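Local coordinates for erythrocyte membrane protein 1 (Plasmodium falciparum, PDB 6S8T) that probably binds host cell-surface receptors, this chain being the ICAM-1-binding DBLbeta domain of a much longer adhesin carried by infected erythrocytes, at residues 233-238 with 246-251; 25-30 with 252-257; 87-92 with 115-120; 94-99 with 299-304. All coordinates share one frame; numbering follows the deposited sequence.

In the fold
Two pairs of contacts, at well-separated places, show how loops and helices are tied together in this mostly helical Duffy-binding-like domain. Interactions 1 and 2 have centres about 12 Å apart and use consecutive turns of helix 246-268: its start receives a loop, and its next turn meets helix 16-32. Interactions 3 and 4, with centres about 11 Å apart, touch directly. There the 87-92 loop probably hydrogen-bonds to the 94-99 segment through Glu88 O and Thr94 OG1, 3.2 Å apart, and Phe90 and Ile92 pack on Trp304. Between the two groups the centres lie about 29 to 34 Å apart, and none of the cross-pairs touch.

Interaction 1. Residues 233-238 with 246-251; sequences DKYKGD and KQLRED
Tyr235 and Asp238 open and close a type II beta turn that lies against the start of helix 246-268, with the CA of Tyr235 6.9 Å from the CA of Leu248. The arrangement is a loop folded back on the helix it leads into, within the Duffy binding family region of the domain. Gly237, at the third position of the turn, has the positive phi (73°) that this turn type needs there. Asp238 meets the first turn of the helix with both carboxylate oxygens. Its OD2 takes the N-H of Leu248 on the syn lone pair, at 2.9 Å from Leu248 N, while OD1 accepts a weak bond from Gln247 N at 3.3 Å. Because CG stands anti to the backbone N (chi1 -156°), the carboxylate is carried toward these amides, and its negative charge would be expected to suit the positive end of the helix dipole. Tyr235 spans from Leu248 to Asp251. Leu248 comes over one face of its ring, and the methyl CD1 sits 3.7 Å from the ring centroid, nearly on the ring normal, in a CH-pi contact. The side chains of Tyr235 and Leu248 cross at about a right angle. Asp251 OD1 forms a salt bridge with Arg34, while OD2 serves the tyrosine. Asp251 OD2 lies in the plane of the Tyr235 ring, at its edge, and receives the phenol proton on its anti lone pair, with Tyr235 OH and Asp251 OD2 2.6 Å apart; the same hydroxyl is also hydrogen-bonded to Gly35 N.

Interaction 2. Residues 25-30 with 252-257; sequences EDAQTE and WWEANR
Gln28 and Glu254 have the nearest CA atoms of two helical segments, 25-30 on helix 16-32 and 252-257 on helix 246-268, standing 6.5 Å apart. Glu254 is the side chain that reaches across. Its chain bends at chi2 (-59°), which brings the carboxyl carbon against Ala27 CB. Ala27 CB rests 3.6 Å from Glu254 CD and also touches CG, so a methyl group packs on the aliphatic and carboxyl parts of the acid together. The contact is plain helix-helix packing in the Duffy-binding-like fold, between helices whose meeting segments are more than 220 residues apart in the chain. Gln28 NE2 stands 3.4 Å from Glu254 OE1, with the amide and carboxylate planes almost perpendicular, at 89°. The firmer polar partner of Glu254 lies elsewhere, since OE2 is hydrogen-bonded to the hydroxyl of Tyr290, which helps to fix the rotation of the carboxylate. His24, one turn before Gln28 on helix 16-32, touches both Glu254 and Arg257 and extends the packing along the helix, while Arg257 itself forms a salt bridge with Asp289.

Interaction 3. Residues 87-92 with 115-120; sequences NERFKI and RQHMCT
Arg89 and His117 bury most of the surface here. The arginine chain runs fully extended, with CG anti to the backbone N (chi1 -173°), past the imidazole-bearing residue in the opposite direction, and Arg89 CD comes within 3.9 Å of His117 CB. At its end one face of the guanidinium is turned to a backbone carbonyl, His117 O sitting over its centre, 3.4 Å from Arg89 CZ. No hydrogen bond forms directly, because the oxygen is above the plane; a water bridges the two, donating to His117 O at 2.9 Å and accepting weakly from Arg89 NH2. On the same face, Met118 CA lies 3.6 Å from Arg89 NH1. A second water links Glu88 OE1 to His117 NE2, 2.9 Å from the nitrogen and in the plane of the ring. The contact joins the 87-92 loop to the chain just after helix 113-116, next to the disulfide between Cys119 and Cys80. On helix 137-163, Asp152 OD1 forms the salt bridge to Arg89 NH1 and also accepts from Cys119 N. The positive charge of Arg89 is probably offset in part by Asp152 and by the carbonyl dipole over its face.

Interaction 4. Residues 94-99 with 299-304; sequences TEWKIG and VEWAEW
Trp96 and Trp301 form the heart of this contact, in which the segment that includes the short, weakly bonded strand 97-98 packs on helix 293-319 of the Duffy-binding-like domain; the nearest CA atoms are 8.5 Å apart. Trp96 CG stands anti to the carbonyl carbon (chi1 -62°), which directs the indole at the helix. The aromatic interaction is T-shaped, the edge of Trp301 pointing at the face of Trp96, with the centroid of its five-membered ring 5.1 Å from that of the Trp96 six-membered ring and the planes at 74°. Trp304 adds a lesser touch at the Trp96 ring edge, where Trp304 CD1 is 4.3 Å from Trp96 CZ2. In carbon-to-ring packing, Trp301 CB sits above the same six-membered ring, 4.2 Å from its centroid, in a CH-pi contact, and Glu300 CB and CG pass Trp96 CH2. That edge atom, Trp96 CH2, also lies 3.4 Å from Trp301 N of the helix backbone. Polar ties lie beyond the two segments. Glu300 OE2 forms a salt bridge with Arg114. Gln357 of helix 335-372 connects both partners, its NE2 donating to the backbone oxygen of Trp96 and its OE1 accepting from Trp301 NE1.

Interaction 1. Residues 233-238 with 246-251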
# COMPACT_ATOMS: atom_id res chain seq x y z
N ASP A 233 16.69 16.20 -27.03
CA ASP A 233 15.89 16.13 -25.82
C ASP A 233 14.94 14.94 -25.95
O ASP A 233 14.04 14.95 -26.79
CB ASP A 233 15.11 17.44 -25.60
CG ASP A 233 14.43 17.50 -24.24
OD1 ASP A 233 14.63 16.58 -23.42
OD2 ASP A 233 13.69 18.48 -24.00
N LYS A 234 15.15 13.93 -25.11
CA LYS A 234 14.32 12.73 -25.11
C LYS A 234 12.99 12.92 -24.39
O LYS A 234 12.20 11.97 -24.33
CB LYS A 234 15.08 11.56 -24.48
CG LYS A 234 16.41 11.22 -25.15
CD LYS A 234 16.20 10.46 -26.45
CE LYS A 234 17.52 9.97 -27.02
NZ LYS A 234 18.27 9.14 -26.04
N TYR A 235 12.73 14.10 -23.83
CA TYR A 235 11.55 14.35 -23.02
C TYR A 235 10.86 15.65 -23.42
O TYR A 235 10.37 16.40 -22.57
CB TYR A 235 11.91 14.37 -21.53
CG TYR A 235 12.56 13.10 -21.05
CD1 TYR A 235 11.80 12.05 -20.55
CD2 TYR A 235 13.95 12.95 -21.09
CE1 TYR A 235 12.40 10.88 -20.10
CE2 TYR A 235 14.55 11.78 -20.65
CZ TYR A 235 13.78 10.76 -20.16
OH TYR A 235 14.38 9.60 -19.72
N LYS A 236 10.82 15.93 -24.72
CA LYS A 236 10.18 17.15 -25.20
C LYS A 236 8.70 17.17 -24.84
O LYS A 236 7.98 16.20 -25.07
CB LYS A 236 10.35 17.28 -26.72
CG LYS A 236 11.79 17.43 -27.17
CD LYS A 236 11.89 17.59 -28.68
CE LYS A 236 13.34 17.73 -29.13
NZ LYS A 236 13.47 17.95 -30.59
N GLY A 237 8.26 18.29 -24.26
CA GLY A 237 6.87 18.42 -23.86
C GLY A 237 6.47 17.62 -22.64
O GLY A 237 5.28 17.44 -22.39
N ASP A 238 7.44 17.14 -21.85
CA ASP A 238 7.12 16.31 -20.69
C ASP A 238 6.46 17.11 -19.58
O ASP A 238 5.78 16.52 -18.73
CB ASP A 238 8.39 15.63 -20.17
CG ASP A 238 8.09 14.36 -19.39
OD1 ASP A 238 6.95 13.86 -19.46
OD2 ASP A 238 9.00 13.86 -18.70
N LYS A 246 5.97 13.26 -16.29
CA LYS A 246 5.58 11.88 -16.03
C LYS A 246 6.66 10.90 -16.49
O LYS A 246 7.07 10.02 -15.73
CB LYS A 246 4.26 11.57 -16.74
CG LYS A 246 3.92 10.08 -16.80
CD LYS A 246 3.02 9.75 -17.98
CE LYS A 246 1.57 10.13 -17.71
NZ LYS A 246 0.94 9.21 -16.72
N GLN A 247 7.12 11.04 -17.74
CA GLN A 247 8.07 10.08 -18.29
C GLN A 247 9.44 10.19 -17.62
O GLN A 247 10.06 9.17 -17.32
CB GLN A 247 8.19 10.28 -19.81
CG GLN A 247 6.91 10.00 -20.57
CD GLN A 247 7.07 10.14 -22.08
OE1 GLN A 247 6.66 9.27 -22.84
NE2 GLN A 247 7.67 11.25 -22.51
N LEU A 248 9.92 11.41 -17.40
CA LEU A 248 11.21 11.59 -16.75
C LEU A 248 11.22 11.01 -15.34
O LEU A 248 12.25 10.49 -14.89
CB LEU A 248 11.57 13.08 -16.70
CG LEU A 248 12.96 13.44 -16.19
CD1 LEU A 248 14.04 12.91 -17.13
CD2 LEU A 248 13.10 14.94 -16.00
N ARG A 249 10.09 11.07 -14.63
CA ARG A 249 10.04 10.52 -13.28
C ARG A 249 9.88 9.01 -13.29
O ARG A 249 10.40 8.33 -12.39
CB ARG A 249 8.89 11.18 -12.51
CG ARG A 249 9.08 12.68 -12.32
CD ARG A 249 7.79 13.38 -11.97
NE ARG A 249 7.34 13.09 -10.61
CZ ARG A 249 6.34 13.72 -10.01
NH1 ARG A 249 5.68 14.67 -10.65
NH2 ARG A 249 5.99 13.39 -8.77
N GLU A 250 9.19 8.45 -14.29
CA GLU A 250 9.14 7.00 -14.44
C GLU A 250 10.52 6.43 -14.74
O GLU A 250 10.90 5.39 -14.19
CB GLU A 250 8.16 6.62 -15.56
CG GLU A 250 6.68 6.76 -15.20
CD GLU A 250 5.75 6.60 -16.40
OE1 GLU A 250 6.24 6.54 -17.55
OE2 GLU A 250 4.52 6.53 -16.19
N ASP A 251 11.28 7.10 -15.60
CA ASP A 251 12.61 6.60 -15.97
C ASP A 251 13.59 6.71 -14.81
O ASP A 251 14.40 5.80 -14.58
CB ASP A 251 13.12 7.35 -17.19
CG ASP A 251 12.30 7.08 -18.45
OD1 ASP A 251 11.37 6.25 -18.40
OD2 ASP A 251 12.60 7.69 -19.49

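Interaction 2. Residues 25-30 with 252-257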
# COMPACT_ATOMS: atom_id res chain seq x y z
N GLU A 25 9.27 -5.06 -17.26
CA GLU A 25 10.05 -5.17 -18.49
C GLU A 25 9.70 -4.05 -19.46
O GLU A 25 10.59 -3.47 -20.08
CB GLU A 25 9.81 -6.54 -19.13
CG GLU A 25 10.26 -7.72 -18.29
CD GLU A 25 11.73 -7.65 -17.91
OE1 GLU A 25 12.04 -7.79 -16.71
OE2 GLU A 25 12.57 -7.45 -18.82
N ASP A 26 8.41 -3.73 -19.59
CA ASP A 26 8.00 -2.67 -20.50
C ASP A 26 8.57 -1.32 -20.08
O ASP A 26 9.01 -0.54 -20.93
CB ASP A 26 6.47 -2.60 -20.56
CG ASP A 26 5.85 -3.86 -21.15
OD1 ASP A 26 6.60 -4.73 -21.63
OD2 ASP A 26 4.60 -3.96 -21.15
N ALA A 27 8.58 -1.04 -18.78
CA ALA A 27 9.17 0.21 -18.30
C ALA A 27 10.67 0.24 -18.52
O ALA A 27 11.23 1.30 -18.82
CB ALA A 27 8.84 0.41 -16.81
N GLN A 28 11.34 -0.91 -18.37
CA GLN A 28 12.78 -0.97 -18.58
C GLN A 28 13.14 -0.64 -20.03
O GLN A 28 14.03 0.18 -20.30
CB GLN A 28 13.30 -2.36 -18.20
CG GLN A 28 14.81 -2.48 -18.15
CD GLN A 28 15.38 -2.16 -16.78
OE1 GLN A 28 16.58 -1.92 -16.63
NE2 GLN A 28 14.52 -2.15 -15.77
N THR A 29 12.45 -1.28 -20.98
CA THR A 29 12.78 -1.07 -22.39
C THR A 29 12.41 0.34 -22.84
O THR A 29 13.13 0.94 -23.65
CB THR A 29 12.07 -2.12 -23.25
OG1 THR A 29 10.65 -1.96 -23.12
CG2 THR A 29 12.45 -3.52 -22.80
N GLU A 30 11.30 0.88 -22.34
CA GLU A 30 10.91 2.23 -22.74
C GLU A 30 11.86 3.28 -22.18
O GLU A 30 12.11 4.30 -22.83
CB GLU A 30 9.47 2.52 -22.30
CG GLU A 30 8.42 1.88 -23.19
CD GLU A 30 8.43 2.43 -24.61
OE1 GLU A 30 8.48 3.68 -24.77
OE2 GLU A 30 8.40 1.63 -25.57
N TRP A 252 13.54 7.82 -14.06
CA TRP A 252 14.41 7.95 -12.89
C TRP A 252 14.14 6.84 -11.88
O TRP A 252 15.07 6.30 -11.28
CB TRP A 252 14.22 9.32 -12.23
CG TRP A 252 15.20 9.59 -11.11
CD1 TRP A 252 16.40 10.22 -11.20
CD2 TRP A 252 15.04 9.22 -9.73
NE1 TRP A 252 17.00 10.28 -9.96
CE2 TRP A 252 16.19 9.67 -9.04
CE3 TRP A 252 14.04 8.56 -9.01
CZ2 TRP A 252 16.37 9.47 -7.67
CZ3 TRP A 252 14.22 8.36 -7.64
CH2 TRP A 252 15.38 8.82 -6.99
N TRP A 253 12.87 6.48 -11.69
CA TRP A 253 12.56 5.38 -10.78
C TRP A 253 13.12 4.06 -11.30
O TRP A 253 13.70 3.29 -10.52
CB TRP A 253 11.04 5.28 -10.57
CG TRP A 253 10.66 4.19 -9.62
CD1 TRP A 253 10.04 3.01 -9.93
CD2 TRP A 253 10.88 4.16 -8.20
NE1 TRP A 253 9.86 2.26 -8.80
CE2 TRP A 253 10.37 2.94 -7.72
CE3 TRP A 253 11.46 5.05 -7.30
CZ2 TRP A 253 10.42 2.59 -6.38
CZ3 TRP A 253 11.51 4.70 -5.96
CH2 TRP A 253 10.99 3.48 -5.51
N GLU A 254 12.99 3.79 -12.60
CA GLU A 254 13.52 2.56 -13.17
C GLU A 254 15.03 2.47 -12.99
O GLU A 254 15.58 1.38 -12.77
CB GLU A 254 13.18 2.46 -14.66
CG GLU A 254 11.73 2.12 -14.93
CD GLU A 254 11.33 0.80 -14.30
OE1 GLU A 254 12.04 -0.20 -14.52
OE2 GLU A 254 10.31 0.78 -13.57
N ALA A 255 15.73 3.60 -13.08
CA ALA A 255 17.18 3.61 -12.98
C ALA A 255 17.66 3.38 -11.55
O ALA A 255 18.76 2.86 -11.35
CB ALA A 255 17.73 4.93 -13.51
N ASN A 256 16.86 3.75 -10.54
CA ASN A 256 17.35 3.76 -9.17
C ASN A 256 16.46 2.99 -8.19
O ASN A 256 16.72 3.04 -6.98
CB ASN A 256 17.50 5.20 -8.67
CG ASN A 256 18.45 6.02 -9.52
OD1 ASN A 256 19.66 5.77 -9.54
ND2 ASN A 256 17.91 7.00 -10.23
N ARG A 257 15.45 2.26 -8.67
CA ARG A 257 14.54 1.58 -7.75
C ARG A 257 15.26 0.52 -6.92
O ARG A 257 14.88 0.28 -5.77
CB ARG A 257 13.38 0.95 -8.52
CG ARG A 257 13.79 -0.10 -9.54
CD ARG A 257 12.62 -0.51 -10.43
NE ARG A 257 11.61 -1.27 -9.71
CZ ARG A 257 11.63 -2.59 -9.56
NH1 ARG A 257 12.62 -3.30 -10.08
NH2 ARG A 257 10.66 -3.20 -8.90

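Interaction 3. Residues 87-92 with 115-120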
# COMPACT_ATOMS: atom_id res chain seq x y z
N ASN A 87 0.14 6.72 18.12
CA ASN A 87 0.51 5.31 18.05
C ASN A 87 -0.66 4.46 17.54
O ASN A 87 -1.15 3.55 18.22
CB ASN A 87 1.01 4.81 19.41
CG ASN A 87 2.32 5.46 19.82
OD1 ASN A 87 3.39 5.01 19.43
ND2 ASN A 87 2.23 6.53 20.60
N GLU A 88 -1.09 4.78 16.33
CA GLU A 88 -2.17 4.05 15.68
C GLU A 88 -1.72 3.29 14.44
O GLU A 88 -2.53 2.56 13.86
CB GLU A 88 -3.30 5.00 15.28
CG GLU A 88 -3.99 5.67 16.44
CD GLU A 88 -5.05 6.65 15.99
OE1 GLU A 88 -5.01 7.07 14.81
OE2 GLU A 88 -5.92 7.01 16.81
N ARG A 89 -0.45 3.41 14.04
CA ARG A 89 -0.04 2.99 12.70
C ARG A 89 -0.26 1.50 12.47
O ARG A 89 -0.71 1.09 11.39
CB ARG A 89 1.42 3.36 12.46
CG ARG A 89 1.87 3.12 11.02
CD ARG A 89 3.30 3.59 10.78
NE ARG A 89 3.64 3.52 9.36
CZ ARG A 89 4.85 3.77 8.85
NH1 ARG A 89 5.05 3.67 7.54
NH2 ARG A 89 5.85 4.12 9.64
N PHE A 90 0.06 0.67 13.46
CA PHE A 90 -0.09 -0.78 13.29
C PHE A 90 -0.91 -1.38 14.42
O PHE A 90 -0.71 -2.53 14.80
CB PHE A 90 1.27 -1.46 13.18
CG PHE A 90 2.02 -1.11 11.93
CD1 PHE A 90 1.62 -1.62 10.70
CD2 PHE A 90 3.13 -0.27 11.97
CE1 PHE A 90 2.31 -1.30 9.54
CE2 PHE A 90 3.82 0.04 10.81
CZ PHE A 90 3.41 -0.47 9.60
N LYS A 91 -1.86 -0.61 14.96
CA LYS A 91 -2.76 -1.11 15.99
C LYS A 91 -3.97 -1.77 15.33
O LYS A 91 -4.57 -1.21 14.41
CB LYS A 91 -3.21 0.03 16.91
CG LYS A 91 -4.05 -0.43 18.08
CD LYS A 91 -4.41 0.72 19.01
CE LYS A 91 -5.29 0.26 20.15
NZ LYS A 91 -5.68 1.38 21.04
N ILE A 92 -4.33 -2.96 15.82
CA ILE A 92 -5.48 -3.68 15.30
C ILE A 92 -6.75 -2.91 15.64
O ILE A 92 -6.97 -2.51 16.79
CB ILE A 92 -5.52 -5.11 15.88
CG1 ILE A 92 -4.38 -5.96 15.30
CG2 ILE A 92 -6.86 -5.77 15.62
CD1 ILE A 92 -4.32 -7.36 15.87
N ARG A 115 0.30 3.94 5.45
CA ARG A 115 0.59 5.00 4.48
C ARG A 115 0.44 6.38 5.10
O ARG A 115 1.26 7.27 4.87
CB ARG A 115 -0.32 4.86 3.26
CG ARG A 115 -0.33 6.07 2.32
CD ARG A 115 0.98 6.19 1.55
NE ARG A 115 1.03 7.39 0.72
CZ ARG A 115 1.53 8.56 1.12
NH1 ARG A 115 2.02 8.68 2.35
NH2 ARG A 115 1.54 9.60 0.30
N GLN A 116 -0.62 6.58 5.89
CA GLN A 116 -0.89 7.90 6.46
C GLN A 116 0.25 8.38 7.35
O GLN A 116 0.57 9.57 7.36
CB GLN A 116 -2.20 7.87 7.24
CG GLN A 116 -2.53 9.18 7.94
CD GLN A 116 -3.91 9.16 8.57
OE1 GLN A 116 -4.84 8.57 8.03
NE2 GLN A 116 -4.04 9.81 9.72
N HIS A 117 0.88 7.47 8.09
CA HIS A 117 1.96 7.82 9.00
C HIS A 117 3.33 7.44 8.45
O HIS A 117 4.25 7.14 9.22
CB HIS A 117 1.73 7.18 10.37
CG HIS A 117 0.38 7.48 10.96
ND1 HIS A 117 -0.01 8.76 11.30
CD2 HIS A 117 -0.66 6.68 11.25
CE1 HIS A 117 -1.24 8.73 11.78
NE2 HIS A 117 -1.66 7.47 11.76
N MET A 118 3.48 7.45 7.13
CA MET A 118 4.74 7.13 6.49
C MET A 118 5.79 8.21 6.79
O MET A 118 5.47 9.40 6.91
CB MET A 118 4.52 6.99 4.98
CG MET A 118 5.59 6.23 4.23
SD MET A 118 5.01 5.78 2.58
CE MET A 118 6.56 5.36 1.78
N CYS A 119 7.05 7.78 6.91
CA CYS A 119 8.14 8.68 7.31
C CYS A 119 8.73 9.36 6.07
O CYS A 119 9.77 8.98 5.54
CB CYS A 119 9.22 7.92 8.07
SG CYS A 119 8.73 7.22 9.67
N THR A 120 8.05 10.43 5.63
CA THR A 120 8.49 11.20 4.46
C THR A 120 8.68 12.67 4.80
O THR A 120 8.60 13.53 3.92
CB THR A 120 7.50 11.05 3.32
OG1 THR A 120 6.20 11.46 3.75
CG2 THR A 120 7.43 9.60 2.86
O HOH W 1 -4.26 6.30 12.04
O HOH W 2 5.36 6.07 11.70

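Interaction 4. Residues 94-99 with 299-304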
# COMPACT_ATOMS: atom_id res chain seq x y z
N THR A 94 -7.74 0.01 14.04
CA THR A 94 -7.71 1.40 13.60
C THR A 94 -8.53 1.57 12.33
O THR A 94 -8.31 0.88 11.34
CB THR A 94 -6.27 1.85 13.37
OG1 THR A 94 -5.54 1.81 14.60
CG2 THR A 94 -6.24 3.27 12.81
N GLU A 95 -9.48 2.51 12.37
CA GLU A 95 -10.39 2.71 11.25
C GLU A 95 -9.72 3.52 10.15
O GLU A 95 -9.17 4.59 10.40
CB GLU A 95 -11.67 3.41 11.73
CG GLU A 95 -12.46 2.60 12.76
CD GLU A 95 -13.54 3.42 13.45
OE1 GLU A 95 -13.56 4.66 13.29
OE2 GLU A 95 -14.37 2.82 14.17
N TRP A 96 -9.77 3.00 8.92
CA TRP A 96 -9.23 3.73 7.78
C TRP A 96 -10.14 4.90 7.44
O TRP A 96 -11.37 4.78 7.47
CB TRP A 96 -9.09 2.81 6.56
CG TRP A 96 -8.14 1.65 6.74
CD1 TRP A 96 -7.85 0.98 7.90
CD2 TRP A 96 -7.36 1.02 5.71
NE1 TRP A 96 -6.93 -0.02 7.66
CE2 TRP A 96 -6.62 -0.01 6.32
CE3 TRP A 96 -7.21 1.24 4.34
CZ2 TRP A 96 -5.74 -0.82 5.61
CZ3 TRP A 96 -6.34 0.43 3.63
CH2 TRP A 96 -5.62 -0.59 4.26
N LYS A 97 -9.54 6.04 7.13
CA LYS A 97 -10.32 7.22 6.80
C LYS A 97 -10.06 7.64 5.36
O LYS A 97 -9.04 7.31 4.75
CB LYS A 97 -10.02 8.39 7.75
CG LYS A 97 -11.22 9.32 7.95
CD LYS A 97 -11.16 10.05 9.28
CE LYS A 97 -12.55 10.53 9.72
NZ LYS A 97 -13.01 9.84 10.96
N ILE A 98 -11.02 8.38 4.83
CA ILE A 98 -11.01 8.82 3.44
C ILE A 98 -10.01 9.97 3.28
O ILE A 98 -9.74 10.73 4.21
CB ILE A 98 -12.43 9.23 3.01
CG1 ILE A 98 -13.43 8.12 3.36
CG2 ILE A 98 -12.49 9.54 1.52
CD1 ILE A 98 -14.13 8.30 4.71
N GLY A 99 -9.46 10.09 2.07
CA GLY A 99 -8.58 11.20 1.78
C GLY A 99 -9.29 12.53 1.90
O GLY A 99 -10.49 12.66 1.67
N VAL A 299 -5.93 -5.07 -0.98
CA VAL A 299 -5.39 -6.28 -0.36
C VAL A 299 -4.97 -6.01 1.08
O VAL A 299 -5.18 -6.83 1.97
CB VAL A 299 -4.22 -6.84 -1.19
CG1 VAL A 299 -3.58 -8.04 -0.49
CG2 VAL A 299 -4.67 -7.22 -2.60
N GLU A 300 -4.37 -4.84 1.33
CA GLU A 300 -3.99 -4.47 2.69
C GLU A 300 -5.22 -4.19 3.55
O GLU A 300 -5.20 -4.45 4.76
CB GLU A 300 -3.05 -3.25 2.66
CG GLU A 300 -2.42 -2.86 4.00
CD GLU A 300 -1.35 -1.78 3.86
OE1 GLU A 300 -1.15 -1.28 2.73
OE2 GLU A 300 -0.70 -1.42 4.87
N TRP A 301 -6.29 -3.66 2.95
CA TRP A 301 -7.54 -3.47 3.69
C TRP A 301 -8.12 -4.79 4.16
O TRP A 301 -8.64 -4.90 5.27
CB TRP A 301 -8.55 -2.72 2.82
CG TRP A 301 -9.87 -2.37 3.50
CD1 TRP A 301 -10.22 -1.16 4.02
CD2 TRP A 301 -10.99 -3.24 3.72
NE1 TRP A 301 -11.49 -1.22 4.56
CE2 TRP A 301 -11.98 -2.49 4.39
CE3 TRP A 301 -11.25 -4.59 3.43
CZ2 TRP A 301 -13.21 -3.03 4.76
CZ3 TRP A 301 -12.47 -5.13 3.81
CH2 TRP A 301 -13.44 -4.35 4.46
N ALA A 302 -8.05 -5.82 3.31
CA ALA A 302 -8.63 -7.11 3.68
C ALA A 302 -7.82 -7.78 4.79
O ALA A 302 -8.40 -8.45 5.65
CB ALA A 302 -8.70 -8.02 2.45
N GLU A 303 -6.50 -7.61 4.78
CA GLU A 303 -5.68 -8.22 5.83
C GLU A 303 -5.99 -7.60 7.19
O GLU A 303 -6.15 -8.32 8.18
CB GLU A 303 -4.19 -8.07 5.51
CG GLU A 303 -3.28 -8.55 6.64
CD GLU A 303 -1.79 -8.44 6.33
OE1 GLU A 303 -1.42 -7.81 5.32
OE2 GLU A 303 -0.98 -8.98 7.12
N TRP A 304 -6.08 -6.27 7.26
CA TRP A 304 -6.34 -5.61 8.54
C TRP A 304 -7.80 -5.73 8.98
O TRP A 304 -8.07 -5.62 10.18
CB TRP A 304 -5.91 -4.15 8.47
CG TRP A 304 -4.42 -4.02 8.55
CD1 TRP A 304 -3.54 -3.93 7.50
CD2 TRP A 304 -3.62 -4.03 9.74
NE1 TRP A 304 -2.25 -3.86 7.97
CE2 TRP A 304 -2.27 -3.92 9.34
CE3 TRP A 304 -3.91 -4.11 11.11
CZ2 TRP A 304 -1.22 -3.89 10.25
CZ3 TRP A 304 -2.86 -4.08 12.02
CH2 TRP A 304 -1.53 -3.97 11.59